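Local coordinates for probable polysaccharide deacetylase pdaA (PDB 1NY1), which removes acetyl groups from N-acetylmuramic acid residues of peptidoglycan, a step toward the muramic delta-lactam of the spore cortex that germination requires, at residues A[47-61]-A[195-209]. Residues are numbered along the deposited sequence; the frame is centred on the assembly and turned at random.
Sequences LTFDNGYENGYTPKV and IYLLHTVSRDNAEAL
T48 N and OG1 both donate to Y196 O, the hydroxyl at 2.6 Å. OG1 can reach that carbonyl because it stands between its own backbone N and carbonyl carbon (chi1 77°), and it is also bonded to R140. T48 O then accepts from L198 N, and D50 N meets L198 O almost head-on at 3.0 Å, completing a parallel ladder between strands 47-51 and 195-198. Beyond the ladder, three waters bridge the two segments. One accepts from T200 N and donates to D50 O; a second donates to N51 OD1 and Y53 O and also bonds T200 OG1. A third accepts from N55 N and Y57 N and donates to T200 O. N55 ND2 reaches V201 O directly at 2.9 Å, nearly straight (176°) and flat with both the amide and the carbonyl. V201 CG1 sits over one face of the Y53 ring, while the F49 ring takes L209 CD2 at its edge. Near the surface, K60 NZ bridges to E207 OE2 at 2.9 Å. D50 and H199, by similarity the proton acceptor and donor, lie toward the C-terminal ends of adjacent parallel strands of the NodB-type deacetylase fold; R140 holds D50 OD1 and D170 OD2 accepts from H199 N. Direct bonds to Y196 O and L198 O, with the water between D50 O and T200 N, probably fix the spacing of the two catalytic residues.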
loop_
_atom_site.group_PDB
_atom_site.type_symbol
_atom_site.label_atom_id
_atom_site.label_comp_id
_atom_site.label_asym_id
_atom_site.label_seq_id
_atom_site.Cartn_x
_atom_site.Cartn_y
_atom_site.Cartn_z
ATOM N N LEU A 47 4.332 0.739 -6.487
ATOM C CA LEU A 47 4.409 -0.370 -5.542
ATOM C C LEU A 47 4.093 0.061 -4.114
ATOM O O LEU A 47 4.617 1.065 -3.635
ATOM C CB LEU A 47 5.808 -1.000 -5.576
ATOM C CG LEU A 47 6.247 -1.624 -6.908
ATOM C CD1 LEU A 47 7.651 -2.198 -6.773
ATOM C CD2 LEU A 47 5.264 -2.720 -7.305
ATOM N N THR A 48 3.217 -0.686 -3.448
ATOM C CA THR A 48 2.887 -0.410 -2.052
ATOM C C THR A 48 2.918 -1.749 -1.323
ATOM O O THR A 48 2.698 -2.812 -1.924
ATOM C CB THR A 48 1.482 0.240 -1.853
ATOM O OG1 THR A 48 0.459 -0.753 -1.990
ATOM C CG2 THR A 48 1.250 1.359 -2.860
ATOM N N PHE A 49 3.210 -1.693 -0.030
ATOM C CA PHE A 49 3.295 -2.886 0.799
ATOM C C PHE A 49 2.524 -2.691 2.104
ATOM O O PHE A 49 2.390 -1.571 2.585
ATOM C CB PHE A 49 4.761 -3.184 1.150
ATOM C CG PHE A 49 5.669 -3.333 -0.043
ATOM C CD1 PHE A 49 6.125 -2.219 -0.744
ATOM C CD2 PHE A 49 6.086 -4.599 -0.452
ATOM C CE1 PHE A 49 6.989 -2.368 -1.838
ATOM C CE2 PHE A 49 6.945 -4.758 -1.539
ATOM C CZ PHE A 49 7.396 -3.640 -2.231
ATOM N N ASP A 50 1.998 -3.783 2.651
ATOM C CA ASP A 50 1.298 -3.751 3.934
ATOM C C ASP A 50 2.221 -4.557 4.848
ATOM O O ASP A 50 2.582 -5.690 4.524
ATOM C CB ASP A 50 -0.078 -4.432 3.845
ATOM C CG ASP A 50 -1.172 -3.508 3.327
ATOM O OD1 ASP A 50 -0.864 -2.373 2.904
ATOM O OD2 ASP A 50 -2.357 -3.924 3.345
ATOM N N ASN A 51 2.614 -3.969 5.976
ATOM C CA ASN A 51 3.519 -4.630 6.913
ATOM C C ASN A 51 2.960 -4.670 8.326
ATOM O O ASN A 51 2.990 -3.666 9.032
ATOM C CB ASN A 51 4.870 -3.907 6.925
ATOM C CG ASN A 51 5.560 -3.950 5.572
ATOM O OD1 ASN A 51 6.266 -4.908 5.248
ATOM N ND2 ASN A 51 5.332 -2.922 4.764
ATOM N N GLY A 52 2.463 -5.837 8.732
ATOM C CA GLY A 52 1.899 -5.997 10.063
ATOM C C GLY A 52 2.855 -6.708 11.005
ATOM O O GLY A 52 2.786 -6.523 12.216
ATOM N N TYR A 53 3.728 -7.540 10.444
ATOM C CA TYR A 53 4.733 -8.268 11.214
ATOM C C TYR A 53 5.856 -8.689 10.277
ATOM O O TYR A 53 5.723 -8.601 9.055
ATOM C CB TYR A 53 4.138 -9.504 11.903
ATOM C CG TYR A 53 3.588 -10.533 10.948
ATOM C CD1 TYR A 53 2.312 -10.393 10.405
ATOM C CD2 TYR A 53 4.355 -11.628 10.557
ATOM C CE1 TYR A 53 1.814 -11.318 9.495
ATOM C CE2 TYR A 53 3.869 -12.559 9.646
ATOM C CZ TYR A 53 2.598 -12.395 9.120
ATOM O OH TYR A 53 2.110 -13.303 8.217
ATOM N N GLU A 54 6.956 -9.163 10.848
ATOM C CA GLU A 54 8.113 -9.562 10.053
ATOM C C GLU A 54 8.322 -11.075 10.049
ATOM O O GLU A 54 8.188 -11.730 11.082
ATOM C CB GLU A 54 9.354 -8.842 10.603
ATOM C CG GLU A 54 10.672 -9.112 9.885
ATOM C CD GLU A 54 10.648 -8.726 8.410
ATOM O OE1 GLU A 54 9.764 -7.944 7.995
ATOM O OE2 GLU A 54 11.533 -9.196 7.667
ATOM N N ASN A 55 8.630 -11.635 8.880
ATOM C CA ASN A 55 8.871 -13.067 8.777
ATOM C C ASN A 55 10.241 -13.354 8.153
ATOM O O ASN A 55 10.496 -14.456 7.667
ATOM C CB ASN A 55 7.755 -13.753 7.978
ATOM C CG ASN A 55 7.776 -15.265 8.126
ATOM O OD1 ASN A 55 8.085 -15.791 9.197
ATOM N ND2 ASN A 55 7.428 -15.974 7.054
ATOM N N GLY A 56 11.107 -12.341 8.151
ATOM C CA GLY A 56 12.466 -12.505 7.659
ATOM C C GLY A 56 12.851 -12.132 6.237
ATOM O O GLY A 56 14.002 -12.338 5.857
ATOM N N TYR A 57 11.931 -11.562 5.465
ATOM C CA TYR A 57 12.230 -11.218 4.084
ATOM C C TYR A 57 12.248 -9.734 3.736
ATOM O O TYR A 57 12.652 -9.367 2.632
ATOM C CB TYR A 57 11.239 -11.929 3.148
ATOM C CG TYR A 57 11.157 -13.428 3.355
ATOM C CD1 TYR A 57 12.251 -14.245 3.088
ATOM C CD2 TYR A 57 9.990 -14.022 3.839
ATOM C CE1 TYR A 57 12.192 -15.623 3.298
ATOM C CE2 TYR A 57 9.917 -15.404 4.054
ATOM C CZ TYR A 57 11.027 -16.196 3.782
ATOM O OH TYR A 57 10.991 -17.556 4.013
ATOM N N THR A 58 11.825 -8.869 4.649
ATOM C CA THR A 58 11.793 -7.448 4.317
ATOM C C THR A 58 13.163 -6.866 3.959
ATOM O O THR A 58 13.257 -5.993 3.102
ATOM C CB THR A 58 11.114 -6.639 5.432
ATOM O OG1 THR A 58 9.794 -7.163 5.636
ATOM C CG2 THR A 58 10.992 -5.174 5.032
ATOM N N PRO A 59 14.240 -7.341 4.612
ATOM C CA PRO A 59 15.564 -6.809 4.272
ATOM C C PRO A 59 15.860 -7.083 2.797
ATOM O O PRO A 59 16.391 -6.223 2.097
ATOM C CB PRO A 59 16.491 -7.581 5.199
ATOM C CG PRO A 59 15.661 -7.730 6.425
ATOM C CD PRO A 59 14.300 -8.122 5.859
ATOM N N LYS A 60 15.520 -8.279 2.323
ATOM C CA LYS A 60 15.761 -8.606 0.920
ATOM C C LYS A 60 14.883 -7.761 -0.001
ATOM O O LYS A 60 15.329 -7.336 -1.070
ATOM C CB LYS A 60 15.532 -10.100 0.651
ATOM C CG LYS A 60 16.663 -11.007 1.161
ATOM C CD LYS A 60 16.559 -12.437 0.617
ATOM C CE LYS A 60 15.298 -13.147 1.116
ATOM N NZ LYS A 60 15.096 -14.488 0.476
ATOM N N VAL A 61 13.642 -7.510 0.408
ATOM C CA VAL A 61 12.747 -6.687 -0.398
ATOM C C VAL A 61 13.342 -5.290 -0.554
ATOM O O VAL A 61 13.313 -4.709 -1.639
ATOM C CB VAL A 61 11.353 -6.569 0.249
ATOM C CG1 VAL A 61 10.560 -5.448 -0.417
ATOM C CG2 VAL A 61 10.606 -7.890 0.110
ATOM N N ILE A 195 -1.721 0.138 -8.934
ATOM C CA ILE A 195 -1.171 0.343 -7.609
ATOM C C ILE A 195 -1.183 -1.073 -7.045
ATOM O O ILE A 195 -2.249 -1.663 -6.834
ATOM C CB ILE A 195 -2.046 1.273 -6.738
ATOM C CG1 ILE A 195 -2.073 2.683 -7.350
ATOM C CG2 ILE A 195 -1.493 1.316 -5.310
ATOM C CD1 ILE A 195 -2.854 3.720 -6.541
ATOM N N TYR A 196 0.009 -1.628 -6.857
ATOM C CA TYR A 196 0.165 -2.975 -6.326
ATOM C C TYR A 196 0.166 -2.966 -4.814
ATOM O O TYR A 196 0.746 -2.078 -4.189
ATOM C CB TYR A 196 1.493 -3.603 -6.752
ATOM C CG TYR A 196 1.554 -4.139 -8.156
ATOM C CD1 TYR A 196 2.343 -5.251 -8.455
ATOM C CD2 TYR A 196 0.853 -3.528 -9.188
ATOM C CE1 TYR A 196 2.435 -5.741 -9.754
ATOM C CE2 TYR A 196 0.935 -4.008 -10.487
ATOM C CZ TYR A 196 1.722 -5.110 -10.766
ATOM O OH TYR A 196 1.796 -5.581 -12.057
ATOM N N LEU A 197 -0.485 -3.970 -4.239
ATOM C CA LEU A 197 -0.518 -4.150 -2.799
ATOM C C LEU A 197 0.211 -5.468 -2.594
ATOM O O LEU A 197 -0.277 -6.527 -2.999
ATOM C CB LEU A 197 -1.955 -4.265 -2.282
ATOM C CG LEU A 197 -2.195 -4.300 -0.766
ATOM C CD1 LEU A 197 -3.641 -4.686 -0.502
ATOM C CD2 LEU A 197 -1.282 -5.289 -0.091
ATOM N N LEU A 198 1.383 -5.402 -1.973
ATOM C CA LEU A 198 2.184 -6.595 -1.729
ATOM C C LEU A 198 2.470 -6.774 -0.246
ATOM O O LEU A 198 2.363 -5.830 0.537
ATOM C CB LEU A 198 3.524 -6.494 -2.465
ATOM C CG LEU A 198 3.498 -6.296 -3.978
ATOM C CD1 LEU A 198 4.916 -6.115 -4.494
ATOM C CD2 LEU A 198 2.832 -7.495 -4.634
ATOM N N HIS A 199 2.819 -8.000 0.127
ATOM C CA HIS A 199 3.190 -8.331 1.499
ATOM C C HIS A 199 4.628 -8.808 1.368
ATOM O O HIS A 199 5.080 -9.101 0.262
ATOM C CB HIS A 199 2.286 -9.436 2.053
ATOM C CG HIS A 199 0.856 -9.015 2.166
ATOM N ND1 HIS A 199 0.399 -8.221 3.195
ATOM C CD2 HIS A 199 -0.185 -9.162 1.312
ATOM C CE1 HIS A 199 -0.860 -7.890 2.967
ATOM N NE2 HIS A 199 -1.238 -8.447 1.831
ATOM N N THR A 200 5.356 -8.877 2.475
ATOM C CA THR A 200 6.748 -9.299 2.415
ATOM C C THR A 200 7.033 -10.478 3.337
ATOM O O THR A 200 8.182 -10.713 3.709
ATOM C CB THR A 200 7.690 -8.135 2.811
ATOM O OG1 THR A 200 7.524 -7.840 4.206
ATOM C CG2 THR A 200 7.365 -6.886 1.995
ATOM N N VAL A 201 5.994 -11.232 3.682
ATOM C CA VAL A 201 6.144 -12.361 4.595
ATOM C C VAL A 201 6.214 -13.754 3.965
ATOM O O VAL A 201 6.623 -14.711 4.627
ATOM C CB VAL A 201 4.993 -12.385 5.632
ATOM C CG1 VAL A 201 5.044 -11.137 6.498
ATOM C CG2 VAL A 201 3.639 -12.473 4.921
ATOM N N SER A 202 5.833 -13.880 2.698
ATOM C CA SER A 202 5.824 -15.197 2.062
ATOM C C SER A 202 7.126 -15.599 1.375
ATOM O O SER A 202 7.805 -14.774 0.768
ATOM C CB SER A 202 4.662 -15.275 1.067
ATOM O OG SER A 202 4.310 -16.625 0.794
ATOM N N ARG A 203 7.457 -16.885 1.467
ATOM C CA ARG A 203 8.679 -17.415 0.876
ATOM C C ARG A 203 8.915 -16.941 -0.554
ATOM O O ARG A 203 8.020 -17.006 -1.399
ATOM C CB ARG A 203 8.663 -18.949 0.908
ATOM C CG ARG A 203 9.937 -19.583 0.366
ATOM C CD ARG A 203 9.928 -21.087 0.582
ATOM N NE ARG A 203 8.785 -21.709 -0.072
ATOM C CZ ARG A 203 8.716 -21.956 -1.374
ATOM N NH1 ARG A 203 9.731 -21.637 -2.165
ATOM N NH2 ARG A 203 7.622 -22.507 -1.889
ATOM N N ASP A 204 10.129 -16.449 -0.792
ATOM C CA ASP A 204 10.565 -15.964 -2.093
ATOM C C ASP A 204 9.864 -14.730 -2.664
ATOM O O ASP A 204 10.026 -14.431 -3.848
ATOM C CB ASP A 204 10.501 -17.109 -3.117
ATOM C CG ASP A 204 11.722 -18.019 -3.059
ATOM O OD1 ASP A 204 12.602 -17.800 -2.203
ATOM O OD2 ASP A 204 11.810 -18.956 -3.880
ATOM N N ASN A 205 9.099 -14.002 -1.851
ATOM C CA ASN A 205 8.420 -12.819 -2.373
ATOM C C ASN A 205 9.419 -11.785 -2.894
ATOM O O ASN A 205 9.148 -11.105 -3.882
ATOM C CB ASN A 205 7.490 -12.178 -1.322
ATOM C CG ASN A 205 8.245 -11.482 -0.197
ATOM O OD1 ASN A 205 8.569 -12.087 0.833
ATOM N ND2 ASN A 205 8.529 -10.204 -0.393
ATOM N N ALA A 206 10.581 -11.676 -2.252
ATOM C CA ALA A 206 11.598 -10.716 -2.690
ATOM C C ALA A 206 12.155 -11.097 -4.063
ATOM O O ALA A 206 12.377 -10.234 -4.916
ATOM C CB ALA A 206 12.730 -10.641 -1.670
ATOM N N GLU A 207 12.390 -12.392 -4.260
ATOM C CA GLU A 207 12.904 -12.892 -5.530
ATOM C C GLU A 207 11.849 -12.709 -6.623
ATOM O O GLU A 207 12.173 -12.359 -7.758
ATOM C CB GLU A 207 13.276 -14.377 -5.406
ATOM C CG GLU A 207 14.522 -14.699 -4.559
ATOM C CD GLU A 207 14.353 -14.448 -3.059
ATOM O OE1 GLU A 207 13.208 -14.358 -2.569
ATOM O OE2 GLU A 207 15.385 -14.365 -2.361
ATOM N N ALA A 208 10.583 -12.947 -6.285
ATOM C CA ALA A 208 9.517 -12.779 -7.266
ATOM C C ALA A 208 9.457 -11.311 -7.675
ATOM O O ALA A 208 9.338 -10.994 -8.858
ATOM C CB ALA A 208 8.171 -13.222 -6.682
ATOM N N LEU A 209 9.556 -10.413 -6.696
ATOM C CA LEU A 209 9.513 -8.979 -6.971
ATOM C C LEU A 209 10.695 -8.555 -7.842
ATOM O O LEU A 209 10.550 -7.735 -8.756
ATOM C CB LEU A 209 9.528 -8.181 -5.664
ATOM C CG LEU A 209 9.494 -6.648 -5.772
ATOM C CD1 LEU A 209 8.176 -6.184 -6.394
ATOM C CD2 LEU A 209 9.648 -6.050 -4.380
HETATM O O HOH W 1 4.030 -7.917 4.793
HETATM O O HOH W 2 6.076 -7.404 6.621
HETATM O O HOH W 3 9.089 -10.532 6.247
HETATM O O HOH W 4 12.745 -16.648 0.212
#